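L-Ala-D/L-Glu Epimerase (Escherichia coli, PDB 1JPD) belongs to the enolase superfamily of enzymes, joining a mandelate racemase/muconate lactonizing enzyme-type N-terminal domain to a TIM-barrel-like C-terminal domain. Local coordinates at residues 5-16 against 28-39; 251-261 against 286-294. All coordinates share one frame; numbering follows the deposited sequence.

Interaction 1 of 2, residues 5-16 against 28-39; sequences RTVKVFEEAWPL and SEARVVVVELEE
The Arg5 side chain crosses to that of Glu39, the residue opposite it. Its CB lies 3.6 Å from Glu38 O, CG 3.1 Å from Glu39 OE2, and CD 3.5 Å from the same oxygen. The chain is extended from CG to NE, and NE closes a salt bridge to Glu39 OE2 at 2.9 Å (N-H...O 154°), the oxygen lying at the guanidinium edge, near its plane. CZ and NH2 stay at contact range of Glu39 OE2, NH2 at 4.1 Å; NH1 bonds to Leu76 O, and Glu39 OE1 is held by His3. Strands 6-15 and 29-39 pair antiparallel from Thr6-Glu38 to Pro15-Glu29, as the first two strands of the three-stranded N-terminal sheet. Val7, Val9, Val33, Val35 and Leu37 share one face; Val9, Val33 and Val35 meet helix 58-66, Val35 and Leu37 helix 89-104. On the other face Phe10, with CG between its backbone N and carbonyl carbon (chi1 53°), folds its ring over Val34: Val34 CB stands 3.9 Å from the ring centroid in a CH-pi contact, and Phe10 CZ reaches Val34 CG1 at 3.6 Å. On the face of Val9 and Val33, Ala13 CB sits 3.7 Å above the Arg31 guanidinium plane, over its centre, and Arg31 NH2 makes a weakly bonded salt bridge to Glu29 OE1.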
loop_
_atom_site.group_PDB
_atom_site.type_symbol
_atom_site.label_atom_id
_atom_site.label_comp_id
_atom_site.label_asym_id
_atom_site.label_seq_id
_atom_site.Cartn_x
_atom_site.Cartn_y
_atom_site.Cartn_z
ATOM N N ARG A 5 22.313 -6.812 -19.441
ATOM C CA ARG A 5 20.863 -6.674 -19.591
ATOM C C ARG A 5 20.395 -5.548 -20.514
ATOM O O ARG A 5 21.130 -4.605 -20.793
ATOM C CB ARG A 5 20.226 -6.441 -18.219
ATOM C CG ARG A 5 20.612 -7.425 -17.124
ATOM C CD ARG A 5 20.331 -6.806 -15.764
ATOM N NE ARG A 5 20.611 -7.699 -14.643
ATOM C CZ ARG A 5 20.869 -7.273 -13.409
ATOM N NH1 ARG A 5 20.885 -5.971 -13.154
ATOM N NH2 ARG A 5 21.108 -8.143 -12.433
ATOM N N THR A 6 19.149 -5.658 -20.965
ATOM C CA THR A 6 18.528 -4.645 -21.816
ATOM C C THR A 6 17.370 -4.043 -21.004
ATOM O O THR A 6 16.654 -4.765 -20.304
ATOM C CB THR A 6 17.989 -5.259 -23.135
ATOM O OG1 THR A 6 17.012 -6.266 -22.843
ATOM C CG2 THR A 6 19.129 -5.880 -23.933
ATOM N N VAL A 7 17.192 -2.730 -21.087
ATOM C CA VAL A 7 16.142 -2.065 -20.326
ATOM C C VAL A 7 15.117 -1.359 -21.197
ATOM O O VAL A 7 15.464 -0.657 -22.145
ATOM C CB VAL A 7 16.741 -1.017 -19.350
ATOM C CG1 VAL A 7 15.632 -0.321 -18.580
ATOM C CG2 VAL A 7 17.706 -1.689 -18.391
ATOM N N LYS A 8 13.845 -1.557 -20.867
ATOM C CA LYS A 8 12.753 -0.915 -21.585
ATOM C C LYS A 8 11.905 -0.209 -20.539
ATOM O O LYS A 8 11.482 -0.819 -19.549
ATOM C CB LYS A 8 11.902 -1.943 -22.334
ATOM C CG LYS A 8 12.564 -2.556 -23.560
ATOM C CD LYS A 8 11.711 -3.688 -24.123
ATOM C CE LYS A 8 12.429 -4.452 -25.226
ATOM N NZ LYS A 8 11.696 -5.703 -25.589
ATOM N N VAL A 9 11.678 1.082 -20.750
ATOM C CA VAL A 9 10.889 1.875 -19.830
ATOM C C VAL A 9 9.731 2.487 -20.583
ATOM O O VAL A 9 9.925 3.136 -21.608
ATOM C CB VAL A 9 11.745 2.997 -19.203
ATOM C CG1 VAL A 9 10.885 3.901 -18.333
ATOM C CG2 VAL A 9 12.855 2.384 -18.368
ATOM N N PHE A 10 8.519 2.264 -20.096
ATOM C CA PHE A 10 7.357 2.841 -20.751
ATOM C C PHE A 10 6.253 3.213 -19.770
ATOM O O PHE A 10 6.070 2.587 -18.724
ATOM C CB PHE A 10 6.833 1.920 -21.867
ATOM C CG PHE A 10 6.575 0.506 -21.436
ATOM C CD1 PHE A 10 5.290 0.086 -21.118
ATOM C CD2 PHE A 10 7.613 -0.418 -21.378
ATOM C CE1 PHE A 10 5.041 -1.232 -20.752
ATOM C CE2 PHE A 10 7.372 -1.743 -21.009
ATOM C CZ PHE A 10 6.084 -2.147 -20.699
ATOM N N GLU A 11 5.527 4.257 -20.136
ATOM C CA GLU A 11 4.468 4.814 -19.325
ATOM C C GLU A 11 3.087 4.305 -19.730
ATOM O O GLU A 11 2.809 4.149 -20.913
ATOM C CB GLU A 11 4.584 6.337 -19.445
ATOM C CG GLU A 11 3.418 7.173 -19.001
ATOM C CD GLU A 11 3.710 8.649 -19.182
ATOM O OE1 GLU A 11 4.364 8.998 -20.187
ATOM O OE2 GLU A 11 3.286 9.461 -18.334
ATOM N N GLU A 12 2.231 4.043 -18.741
ATOM C CA GLU A 12 0.875 3.557 -18.994
ATOM C C GLU A 12 -0.203 4.233 -18.140
ATOM O O GLU A 12 -0.139 4.211 -16.912
ATOM C CB GLU A 12 0.792 2.048 -18.746
ATOM C CG GLU A 12 1.627 1.197 -19.670
ATOM C CD GLU A 12 1.415 -0.292 -19.443
ATOM O OE1 GLU A 12 0.974 -0.680 -18.330
ATOM O OE2 GLU A 12 1.703 -1.076 -20.380
ATOM N N ALA A 13 -1.208 4.810 -18.788
ATOM C CA ALA A 13 -2.301 5.446 -18.062
ATOM C C ALA A 13 -3.557 4.581 -18.172
ATOM O O ALA A 13 -4.261 4.626 -19.181
ATOM C CB ALA A 13 -2.573 6.840 -18.623
ATOM N N TRP A 14 -3.840 3.798 -17.133
ATOM C CA TRP A 14 -5.011 2.916 -17.135
ATOM C C TRP A 14 -6.301 3.595 -16.675
ATOM O O TRP A 14 -6.350 4.202 -15.609
ATOM C CB TRP A 14 -4.753 1.688 -16.257
ATOM C CG TRP A 14 -3.579 0.852 -16.689
ATOM C CD1 TRP A 14 -2.250 1.157 -16.548
ATOM C CD2 TRP A 14 -3.630 -0.443 -17.296
ATOM N NE1 TRP A 14 -1.475 0.126 -17.022
ATOM C CE2 TRP A 14 -2.295 -0.869 -17.485
ATOM C CE3 TRP A 14 -4.675 -1.290 -17.695
ATOM C CZ2 TRP A 14 -1.977 -2.104 -18.059
ATOM C CZ3 TRP A 14 -4.359 -2.521 -18.268
ATOM C CH2 TRP A 14 -3.020 -2.915 -18.442
ATOM N N PRO A 15 -7.372 3.480 -17.474
ATOM C CA PRO A 15 -8.668 4.082 -17.154
ATOM C C PRO A 15 -9.247 3.524 -15.858
ATOM O O PRO A 15 -8.989 2.370 -15.504
ATOM C CB PRO A 15 -9.533 3.703 -18.357
ATOM C CG PRO A 15 -8.551 3.508 -19.455
ATOM C CD PRO A 15 -7.440 2.774 -18.765
ATOM N N LEU A 16 -10.035 4.343 -15.161
ATOM C CA LEU A 16 -10.671 3.923 -13.912
ATOM C C LEU A 16 -12.161 3.692 -14.162
ATOM O O LEU A 16 -12.709 4.219 -15.128
ATOM C CB LEU A 16 -10.480 4.997 -12.833
ATOM C CG LEU A 16 -9.046 5.262 -12.352
ATOM C CD1 LEU A 16 -9.029 6.384 -11.325
ATOM C CD2 LEU A 16 -8.473 3.993 -11.752
ATOM N N SER A 28 -9.020 10.539 -13.514
ATOM C CA SER A 28 -9.771 9.598 -14.308
ATOM C C SER A 28 -8.931 8.398 -14.703
ATOM O O SER A 28 -9.461 7.459 -15.283
ATOM C CB SER A 28 -10.334 10.289 -15.563
ATOM O OG SER A 28 -9.314 10.936 -16.317
ATOM N N GLU A 29 -7.639 8.404 -14.370
ATOM C CA GLU A 29 -6.754 7.295 -14.735
ATOM C C GLU A 29 -5.568 7.064 -13.801
ATOM O O GLU A 29 -5.008 8.009 -13.257
ATOM C CB GLU A 29 -6.255 7.500 -16.170
ATOM C CG GLU A 29 -5.569 8.841 -16.414
ATOM C CD GLU A 29 -5.503 9.219 -17.891
ATOM O OE1 GLU A 29 -4.771 10.181 -18.225
ATOM O OE2 GLU A 29 -6.186 8.562 -18.713
ATOM N N ALA A 30 -5.197 5.797 -13.622
ATOM C CA ALA A 30 -4.082 5.431 -12.755
ATOM C C ALA A 30 -2.825 5.418 -13.602
ATOM O O ALA A 30 -2.655 4.558 -14.451
ATOM C CB ALA A 30 -4.313 4.047 -12.141
ATOM N N ARG A 31 -1.936 6.371 -13.373
ATOM C CA ARG A 31 -0.720 6.441 -14.159
ATOM C C ARG A 31 0.424 5.636 -13.574
ATOM O O ARG A 31 0.865 5.896 -12.462
ATOM C CB ARG A 31 -0.317 7.899 -14.331
ATOM C CG ARG A 31 -1.317 8.659 -15.181
ATOM C CD ARG A 31 -0.849 10.048 -15.554
ATOM N NE ARG A 31 -1.560 10.492 -16.748
ATOM C CZ ARG A 31 -1.129 10.297 -17.993
ATOM N NH1 ARG A 31 0.024 9.676 -18.210
ATOM N NH2 ARG A 31 -1.862 10.706 -19.023
ATOM N N VAL A 32 0.905 4.658 -14.339
ATOM C CA VAL A 32 1.999 3.810 -13.884
ATOM C C VAL A 32 3.170 3.786 -14.856
ATOM O O VAL A 32 3.011 4.009 -16.051
ATOM C CB VAL A 32 1.535 2.349 -13.673
ATOM C CG1 VAL A 32 0.323 2.314 -12.756
ATOM C CG2 VAL A 32 1.223 1.699 -15.011
ATOM N N VAL A 33 4.353 3.512 -14.328
ATOM C CA VAL A 33 5.543 3.422 -15.149
ATOM C C VAL A 33 6.043 1.982 -15.069
ATOM O O VAL A 33 6.220 1.429 -13.977
ATOM C CB VAL A 33 6.645 4.378 -14.655
ATOM C CG1 VAL A 33 7.928 4.103 -15.407
ATOM C CG2 VAL A 33 6.215 5.823 -14.865
ATOM N N VAL A 34 6.265 1.373 -16.228
ATOM C CA VAL A 34 6.729 -0.004 -16.267
ATOM C C VAL A 34 8.183 -0.111 -16.705
ATOM O O VAL A 34 8.643 0.646 -17.564
ATOM C CB VAL A 34 5.883 -0.855 -17.240
ATOM C CG1 VAL A 34 6.297 -2.313 -17.134
ATOM C CG2 VAL A 34 4.407 -0.692 -16.947
ATOM N N VAL A 35 8.896 -1.055 -16.105
ATOM C CA VAL A 35 10.285 -1.301 -16.454
ATOM C C VAL A 35 10.484 -2.780 -16.728
ATOM O O VAL A 35 10.266 -3.626 -15.857
ATOM C CB VAL A 35 11.249 -0.888 -15.337
ATOM C CG1 VAL A 35 12.655 -1.416 -15.651
ATOM C CG2 VAL A 35 11.263 0.630 -15.207
ATOM N N GLU A 36 10.904 -3.087 -17.946
ATOM C CA GLU A 36 11.141 -4.463 -18.342
ATOM C C GLU A 36 12.641 -4.705 -18.495
ATOM O O GLU A 36 13.313 -4.010 -19.255
ATOM C CB GLU A 36 10.409 -4.740 -19.653
ATOM C CG GLU A 36 10.627 -6.121 -20.224
ATOM C CD GLU A 36 9.618 -6.462 -21.305
ATOM O OE1 GLU A 36 9.972 -7.236 -22.218
ATOM O OE2 GLU A 36 8.466 -5.967 -21.238
ATOM N N LEU A 37 13.158 -5.678 -17.751
ATOM C CA LEU A 37 14.578 -6.033 -17.798
ATOM C C LEU A 37 14.740 -7.354 -18.544
ATOM O O LEU A 37 13.860 -8.210 -18.492
ATOM C CB LEU A 37 15.147 -6.178 -16.380
ATOM C CG LEU A 37 15.077 -4.967 -15.446
ATOM C CD1 LEU A 37 15.665 -5.333 -14.102
ATOM C CD2 LEU A 37 15.828 -3.800 -16.050
ATOM N N GLU A 38 15.863 -7.521 -19.234
ATOM C CA GLU A 38 16.099 -8.748 -19.989
ATOM C C GLU A 38 17.506 -9.317 -19.819
ATOM O O GLU A 38 18.470 -8.796 -20.378
ATOM C CB GLU A 38 15.833 -8.505 -21.471
ATOM C CG GLU A 38 16.028 -9.727 -22.353
ATOM C CD GLU A 38 14.735 -10.196 -22.986
ATOM O OE1 GLU A 38 14.004 -9.349 -23.545
ATOM O OE2 GLU A 38 14.449 -11.412 -22.936
ATOM N N GLU A 39 17.599 -10.391 -19.041
ATOM C CA GLU A 39 18.859 -11.078 -18.777
ATOM C C GLU A 39 18.880 -12.297 -19.692
ATOM O O GLU A 39 18.863 -13.447 -19.241
ATOM C CB GLU A 39 18.925 -11.514 -17.310
ATOM C CG GLU A 39 20.175 -12.302 -16.930
ATOM C CD GLU A 39 21.211 -11.460 -16.209
ATOM O OE1 GLU A 39 22.318 -11.974 -15.932
ATOM O OE2 GLU A 39 20.919 -10.282 -15.911
#

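Interaction 2 of 2, residues 251-261 against 286-294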
loop_
_atom_site.group_PDB
_atom_site.type_symbol
_atom_site.label_atom_id
_atom_site.label_comp_id
_atom_site.label_asym_id
_atom_site.label_seq_id
_atom_site.Cartn_x
_atom_site.Cartn_y
_atom_site.Cartn_z
ATOM N N LEU A 251 5.057 -0.239 -1.283
ATOM C CA LEU A 251 6.282 -0.323 -2.074
ATOM C C LEU A 251 6.697 0.979 -2.760
ATOM O O LEU A 251 7.889 1.250 -2.886
ATOM C CB LEU A 251 6.172 -1.446 -3.108
ATOM C CG LEU A 251 5.875 -2.835 -2.542
ATOM C CD1 LEU A 251 6.176 -3.867 -3.617
ATOM C CD2 LEU A 251 6.709 -3.097 -1.302
ATOM N N ASP A 252 5.732 1.784 -3.198
ATOM C CA ASP A 252 6.057 3.055 -3.836
ATOM C C ASP A 252 6.710 4.022 -2.842
ATOM O O ASP A 252 7.487 4.889 -3.237
ATOM C CB ASP A 252 4.802 3.713 -4.431
ATOM C CG ASP A 252 4.257 2.967 -5.642
ATOM O OD1 ASP A 252 5.013 2.779 -6.620
ATOM O OD2 ASP A 252 3.069 2.577 -5.622
ATOM N N LYS A 253 6.395 3.880 -1.555
ATOM C CA LYS A 253 6.979 4.751 -0.538
ATOM C C LYS A 253 8.312 4.189 -0.021
ATOM O O LYS A 253 9.233 4.951 0.265
ATOM C CB LYS A 253 6.009 4.948 0.639
ATOM C CG LYS A 253 4.697 5.651 0.294
ATOM C CD LYS A 253 3.823 5.863 1.540
ATOM C CE LYS A 253 3.433 4.527 2.181
ATOM N NZ LYS A 253 2.647 4.680 3.455
ATOM N N THR A 254 8.413 2.867 0.109
ATOM C CA THR A 254 9.653 2.242 0.590
ATOM C C THR A 254 10.663 2.169 -0.547
ATOM O O THR A 254 11.853 1.960 -0.325
ATOM C CB THR A 254 9.444 0.786 1.076
ATOM O OG1 THR A 254 8.960 -0.010 -0.015
ATOM C CG2 THR A 254 8.464 0.725 2.238
ATOM N N GLY A 255 10.171 2.317 -1.771
ATOM C CA GLY A 255 11.046 2.259 -2.922
ATOM C C GLY A 255 11.450 0.844 -3.294
ATOM O O GLY A 255 12.610 0.599 -3.622
ATOM N N GLY A 256 10.502 -0.088 -3.245
ATOM C CA GLY A 256 10.804 -1.464 -3.597
ATOM C C GLY A 256 10.566 -2.490 -2.500
ATOM O O GLY A 256 10.464 -2.162 -1.314
ATOM N N LEU A 257 10.487 -3.751 -2.906
ATOM C CA LEU A 257 10.254 -4.848 -1.982
ATOM C C LEU A 257 11.406 -5.003 -0.999
ATOM O O LEU A 257 11.195 -5.319 0.170
ATOM C CB LEU A 257 10.049 -6.148 -2.768
ATOM C CG LEU A 257 9.807 -7.475 -2.037
ATOM C CD1 LEU A 257 8.596 -7.377 -1.124
ATOM C CD2 LEU A 257 9.590 -8.572 -3.077
ATOM N N THR A 258 12.628 -4.763 -1.458
ATOM C CA THR A 258 13.777 -4.911 -0.574
ATOM C C THR A 258 13.666 -4.064 0.694
ATOM O O THR A 258 13.891 -4.561 1.797
ATOM C CB THR A 258 15.082 -4.560 -1.296
ATOM O OG1 THR A 258 15.192 -5.349 -2.490
ATOM C CG2 THR A 258 16.271 -4.846 -0.391
ATOM N N GLU A 259 13.321 -2.786 0.544
ATOM C CA GLU A 259 13.188 -1.909 1.700
ATOM C C GLU A 259 11.926 -2.270 2.476
ATOM O O GLU A 259 11.916 -2.232 3.704
ATOM C CB GLU A 259 13.135 -0.444 1.265
ATOM C CG GLU A 259 13.068 0.558 2.412
ATOM C CD GLU A 259 14.287 0.505 3.325
ATOM O OE1 GLU A 259 15.356 0.068 2.853
ATOM O OE2 GLU A 259 14.181 0.915 4.506
ATOM N N ALA A 260 10.866 -2.628 1.762
ATOM C CA ALA A 260 9.621 -3.003 2.422
ATOM C C ALA A 260 9.893 -4.148 3.399
ATOM O O ALA A 260 9.481 -4.088 4.558
ATOM C CB ALA A 260 8.575 -3.421 1.388
ATOM N N LEU A 261 10.593 -5.183 2.931
ATOM C CA LEU A 261 10.929 -6.335 3.767
ATOM C C LEU A 261 11.747 -5.930 4.991
ATOM O O LEU A 261 11.450 -6.341 6.114
ATOM C CB LEU A 261 11.704 -7.385 2.953
ATOM C CG LEU A 261 10.888 -8.173 1.915
ATOM C CD1 LEU A 261 11.804 -8.935 0.977
ATOM C CD2 LEU A 261 9.937 -9.116 2.632
ATOM N N ILE A 286 0.605 -5.555 -7.150
ATOM C CA ILE A 286 0.123 -6.309 -6.003
ATOM C C ILE A 286 0.989 -7.561 -5.855
ATOM O O ILE A 286 1.492 -7.850 -4.765
ATOM C CB ILE A 286 -1.358 -6.708 -6.169
ATOM C CG1 ILE A 286 -2.205 -5.463 -6.429
ATOM C CG2 ILE A 286 -1.861 -7.374 -4.904
ATOM C CD1 ILE A 286 -2.063 -4.392 -5.342
ATOM N N SER A 287 1.175 -8.288 -6.958
ATOM C CA SER A 287 1.996 -9.500 -6.957
ATOM C C SER A 287 3.347 -9.228 -6.312
ATOM O O SER A 287 3.834 -10.031 -5.524
ATOM C CB SER A 287 2.237 -10.005 -8.385
ATOM O OG SER A 287 1.027 -10.364 -9.030
ATOM N N ALA A 288 3.947 -8.092 -6.653
ATOM C CA ALA A 288 5.251 -7.723 -6.112
ATOM C C ALA A 288 5.225 -7.478 -4.602
ATOM O O ALA A 288 6.258 -7.565 -3.942
ATOM C CB ALA A 288 5.788 -6.480 -6.839
ATOM N N ALA A 289 4.047 -7.183 -4.060
ATOM C CA ALA A 289 3.910 -6.922 -2.631
ATOM C C ALA A 289 3.517 -8.146 -1.799
ATOM O O ALA A 289 3.794 -8.202 -0.597
ATOM C CB ALA A 289 2.899 -5.815 -2.409
ATOM N N LEU A 290 2.888 -9.128 -2.436
ATOM C CA LEU A 290 2.430 -10.328 -1.738
ATOM C C LEU A 290 3.362 -10.954 -0.697
ATOM O O LEU A 290 2.917 -11.331 0.385
ATOM C CB LEU A 290 2.002 -11.380 -2.755
ATOM C CG LEU A 290 0.756 -10.920 -3.512
ATOM C CD1 LEU A 290 0.442 -11.894 -4.643
ATOM C CD2 LEU A 290 -0.416 -10.800 -2.540
ATOM N N PRO A 291 4.662 -11.061 -0.998
ATOM C CA PRO A 291 5.589 -11.656 -0.031
ATOM C C PRO A 291 5.436 -11.132 1.400
ATOM O O PRO A 291 5.800 -11.818 2.353
ATOM C CB PRO A 291 6.955 -11.324 -0.624
ATOM C CG PRO A 291 6.692 -11.391 -2.087
ATOM C CD PRO A 291 5.377 -10.647 -2.218
ATOM N N LEU A 292 4.898 -9.925 1.546
ATOM C CA LEU A 292 4.710 -9.322 2.867
ATOM C C LEU A 292 3.423 -9.747 3.582
ATOM O O LEU A 292 3.328 -9.645 4.803
ATOM C CB LEU A 292 4.726 -7.789 2.751
ATOM C CG LEU A 292 6.031 -7.112 2.327
ATOM C CD1 LEU A 292 5.770 -5.673 1.944
ATOM C CD2 LEU A 292 7.032 -7.184 3.462
ATOM N N VAL A 293 2.442 -10.224 2.824
ATOM C CA VAL A 293 1.153 -10.616 3.386
ATOM C C VAL A 293 1.166 -11.414 4.692
ATOM O O VAL A 293 0.444 -11.078 5.630
ATOM C CB VAL A 293 0.305 -11.381 2.347
ATOM C CG1 VAL A 293 -0.996 -11.844 2.984
ATOM C CG2 VAL A 293 0.004 -10.478 1.154
ATOM N N PRO A 294 1.977 -12.483 4.776
ATOM C CA PRO A 294 1.994 -13.254 6.023
ATOM C C PRO A 294 2.497 -12.483 7.245
ATOM O O PRO A 294 2.386 -12.969 8.369
ATOM C CB PRO A 294 2.878 -14.450 5.676
ATOM C CG PRO A 294 3.811 -13.891 4.666
ATOM C CD PRO A 294 2.892 -13.074 3.787
#
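This is a buried packing contact, mostly between apolar side chains, that joins successive helical elements of the TIM-barrel-like domain: residues 251-261 follow strand 246-249, and residues 286-294 follow its parallel neighbour, strand 273-276. Leu292 meets three residues of the other segment through its two methyls. Its CD1 touches Ala260 CB at 3.6 Å, its CD2 meets Leu261 CD2 also at 3.6 Å, the two leucines crossing at an angle, and its CD1 lies 4.2 Å from Leu251 CD2. The same side chain rests on Ile249 and Leu276, which places it between the helices and the barrel strands. Leu257 swings its CG opposite the backbone N (chi1 179°), which carries both methyls to Ala288 O; CD2 then reaches Pro291 CG at 4.2 Å, the leucine and the proline crossing at about a right angle. Leu251 CD1 approaches Ala289 CB at 4.0 Å. The bend from helix 251-254 to helix 257-269 is made by Gly255, with positive phi, and Gly256, at the N-cap position. Gly256 O accepts bonds from Thr254 OG1, at 2.9 Å, and from Ala260 N, tying the two helices together. Helix 89-104 covers Leu251 and Leu257. With methyls meeting other methyls, a proline ring and one carbonyl oxygen, the contact depends on shape and exclusion of water rather than on directional bonds.

Overall arrangement
Interaction 1 comes first along the chain and is complete before interaction 2 begins, and the two belong to different domains: strands 6-15 and 29-39 to the N-terminal one, residues 251-261 and 286-294 to the barrel. Their centres lie about 18 Å apart and their nearest atoms about 8 Å, so they do not touch. Helix 89-104 joins them: Leu94, Leu98 and Leu101 receive side chains from interaction 1, while Asn92, Asp95 and Trp99 meet Leu251 and Leu257 of interaction 2. The sheet of the N-terminal domain and the barrel thus both pack on one helix, consistent with the two-domain build of the enolase superfamily.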